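Local structure of putative outer membrane protein (LpxR) (Salmonella typhimurium, 3FID) at residues W89-L92 / R98-L101. The protein probably removes acyl chains from lipid A as a lipopolysaccharide-modifying enzyme of the outer membrane. Sequence-based numbering, arbitrary orientation.
Sequences WNSL and RYRL
Trp89 and Tyr99 meet on one face of a beta hairpin in the wall of an outer-membrane beta-barrel. Strands 80-94 and 97-108 form this hairpin, and the two segments run antiparallel at 167°. Trp89 pairs with Leu101, and Ser91 with Tyr99, each pair through two backbone hydrogen bonds. Asn90–Arg100 and Leu92–Arg98 are the non-hydrogen-bonded pairs between and beside them.

The Tyr99 ring leans across to the first strand. Its CG sits between the backbone N and the carbonyl carbon (chi1 72°). This lays one ring face over Ser91 CB, a CH-pi contact of 4.2 Å from Ser91 CB to the Tyr99 ring centroid. The same lean brings Tyr99 OH to the Trp89 edge, where Trp89 NE1 donates a hydrogen bond to it over 3.2 Å. Tyr99 CE1 lies in the indole plane, 3.6 Å from Trp89 CD1. The two ring planes are neither flat on each other nor perpendicular. Ser91 OG turns to Ser49 on the adjoining strand. A bound detergent molecule lies about 8 Å from the Tyr99 side chain.

Asn90, Leu92, Arg98 and Arg100 occupy the other face, whose polar groups are buried. Arg98 stretches back toward the first strand and bends at chi3. Leu92 CD2 sits over the centre of one guanidinium face, 3.4 Å above its plane. Arg98 NE and NH2 bond to Ser195 and His209, respectively, which helps to fix the group. Arg100 packs its CG 3.2 Å from Asn90 OD1, while its guanidinium binds Glu88 and the carbonyl of Leu202. Asn90 ND2 is held by Asp196. Arg98 NH2 donates a hydrogen bond to Asn90 OD1 over 2.8 Å, from above the amide carbonyl plane.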
ATOM      1  N   TRP A  89      14.455   8.538   0.467  1.00 19.95           N
ATOM      2  CA  TRP A  89      15.761   8.046   0.901  1.00 19.98           C
ATOM      3  C   TRP A  89      15.540   6.784   1.755  1.00 18.55           C
ATOM      4  O   TRP A  89      14.716   6.797   2.653  1.00 18.79           O
ATOM      5  CB  TRP A  89      16.439   9.159   1.717  1.00 22.19           C
ATOM      6  CG  TRP A  89      17.793   8.823   2.218  1.00 25.12           C
ATOM      7  CD1 TRP A  89      18.150   8.527   3.511  1.00 27.85           C
ATOM      8  CD2 TRP A  89      18.992   8.778   1.447  1.00 27.26           C
ATOM      9  NE1 TRP A  89      19.512   8.282   3.583  1.00 27.59           N
ATOM     10  CE2 TRP A  89      20.048   8.428   2.329  1.00 28.16           C
ATOM     11  CE3 TRP A  89      19.278   8.986   0.090  1.00 28.94           C
ATOM     12  CZ2 TRP A  89      21.369   8.292   1.900  1.00 28.20           C
ATOM     13  CZ3 TRP A  89      20.603   8.832  -0.348  1.00 28.82           C
ATOM     14  CH2 TRP A  89      21.634   8.501   0.562  1.00 27.53           C
ATOM     15  N   ASN A  90      16.233   5.696   1.453  1.00 17.54           N
ATOM     16  CA  ASN A  90      16.112   4.419   2.199  1.00 17.38           C
ATOM     17  C   ASN A  90      17.512   3.972   2.602  1.00 17.71           C
ATOM     18  O   ASN A  90      18.330   3.725   1.732  1.00 17.05           O
ATOM     19  CB  ASN A  90      15.474   3.353   1.293  1.00 17.64           C
ATOM     20  CG  ASN A  90      15.241   2.007   2.002  1.00 17.82           C
ATOM     21  OD1 ASN A  90      15.215   1.916   3.222  1.00 18.26           O
ATOM     22  ND2 ASN A  90      15.046   0.978   1.224  1.00 16.46           N
ATOM     23  N   SER A  91      17.812   3.885   3.900  1.00 18.06           N
ATOM     24  CA  SER A  91      19.204   3.705   4.297  1.00 19.14           C
ATOM     25  C   SER A  91      19.405   2.824   5.533  1.00 19.48           C
ATOM     26  O   SER A  91      18.669   2.928   6.499  1.00 17.15           O
ATOM     27  CB  SER A  91      19.835   5.069   4.551  1.00 19.77           C
ATOM     28  OG  SER A  91      21.167   4.904   4.974  1.00 22.95           O
ATOM     29  N   LEU A  92      20.409   1.954   5.471  1.00 20.65           N
ATOM     30  CA  LEU A  92      20.905   1.296   6.675  1.00 23.09           C
ATOM     31  C   LEU A  92      21.857   2.274   7.370  1.00 24.63           C
ATOM     32  O   LEU A  92      22.965   2.515   6.888  1.00 25.76           O
ATOM     33  CB  LEU A  92      21.609  -0.022   6.337  1.00 22.55           C
ATOM     34  CG  LEU A  92      20.760  -1.090   5.628  1.00 22.74           C
ATOM     35  CD1 LEU A  92      21.534  -2.380   5.519  1.00 24.54           C
ATOM     36  CD2 LEU A  92      19.440  -1.350   6.345  1.00 23.08           C
ATOM     37  N   ARG A  98      17.512   0.576  10.215  1.00 19.15           N
ATOM     38  CA  ARG A  98      17.136   1.093   8.903  1.00 17.92           C
ATOM     39  C   ARG A  98      16.229   2.320   9.070  1.00 17.95           C
ATOM     40  O   ARG A  98      15.364   2.339   9.941  1.00 17.23           O
ATOM     41  CB  ARG A  98      16.443   0.016   8.054  1.00 17.84           C
ATOM     42  CG  ARG A  98      15.850   0.546   6.729  1.00 18.01           C
ATOM     43  CD  ARG A  98      15.046  -0.516   5.989  1.00 16.93           C
ATOM     44  NE  ARG A  98      15.865  -1.612   5.461  1.00 16.88           N
ATOM     45  CZ  ARG A  98      16.617  -1.551   4.365  1.00 17.04           C
ATOM     46  NH1 ARG A  98      17.295  -2.627   3.978  1.00 13.16           N
ATOM     47  NH2 ARG A  98      16.737  -0.412   3.677  1.00 15.86           N
ATOM     48  N   TYR A  99      16.444   3.360   8.260  1.00 18.52           N
ATOM     49  CA  TYR A  99      15.476   4.465   8.213  1.00 19.13           C
ATOM     50  C   TYR A  99      15.121   4.888   6.778  1.00 18.80           C
ATOM     51  O   TYR A  99      15.873   4.640   5.822  1.00 17.55           O
ATOM     52  CB  TYR A  99      15.928   5.659   9.060  1.00 22.15           C
ATOM     53  CG  TYR A  99      17.083   6.412   8.458  1.00 24.56           C
ATOM     54  CD1 TYR A  99      16.860   7.554   7.689  1.00 26.31           C
ATOM     55  CD2 TYR A  99      18.400   5.973   8.645  1.00 25.91           C
ATOM     56  CE1 TYR A  99      17.929   8.253   7.107  1.00 28.88           C
ATOM     57  CE2 TYR A  99      19.474   6.645   8.059  1.00 27.32           C
ATOM     58  CZ  TYR A  99      19.228   7.786   7.299  1.00 27.37           C
ATOM     59  OH  TYR A  99      20.270   8.475   6.734  1.00 27.25           O
ATOM     60  N   ARG A 100      13.966   5.539   6.657  1.00 18.22           N
ATOM     61  CA  ARG A 100      13.460   6.021   5.379  1.00 18.12           C
ATOM     62  C   ARG A 100      12.855   7.383   5.569  1.00 17.62           C
ATOM     63  O   ARG A 100      12.249   7.657   6.599  1.00 15.74           O
ATOM     64  CB  ARG A 100      12.392   5.085   4.831  1.00 18.92           C
ATOM     65  CG  ARG A 100      12.939   3.813   4.306  1.00 21.53           C
ATOM     66  CD  ARG A 100      12.068   3.320   3.196  1.00 26.39           C
ATOM     67  NE  ARG A 100      11.162   2.337   3.694  1.00 26.64           N
ATOM     68  CZ  ARG A 100       9.913   2.205   3.263  1.00 25.32           C
ATOM     69  NH1 ARG A 100       9.396   3.005   2.320  1.00 24.04           N
ATOM     70  NH2 ARG A 100       9.180   1.277   3.810  1.00 18.60           N
ATOM     71  N   LEU A 101      13.020   8.239   4.565  1.00 17.65           N
ATOM     72  CA  LEU A 101      12.498   9.601   4.620  1.00 17.95           C
ATOM     73  C   LEU A 101      12.019   9.929   3.225  1.00 18.24           C
ATOM     74  O   LEU A 101      12.782   9.800   2.289  1.00 17.88           O
ATOM     75  CB  LEU A 101      13.610  10.586   5.019  1.00 18.33           C
ATOM     76  CG  LEU A 101      14.049  10.615   6.485  1.00 20.45           C
ATOM     77  CD1 LEU A 101      15.342  11.419   6.623  1.00 23.30           C
ATOM     78  CD2 LEU A 101      12.929  11.217   7.313  1.00 21.64           C
TER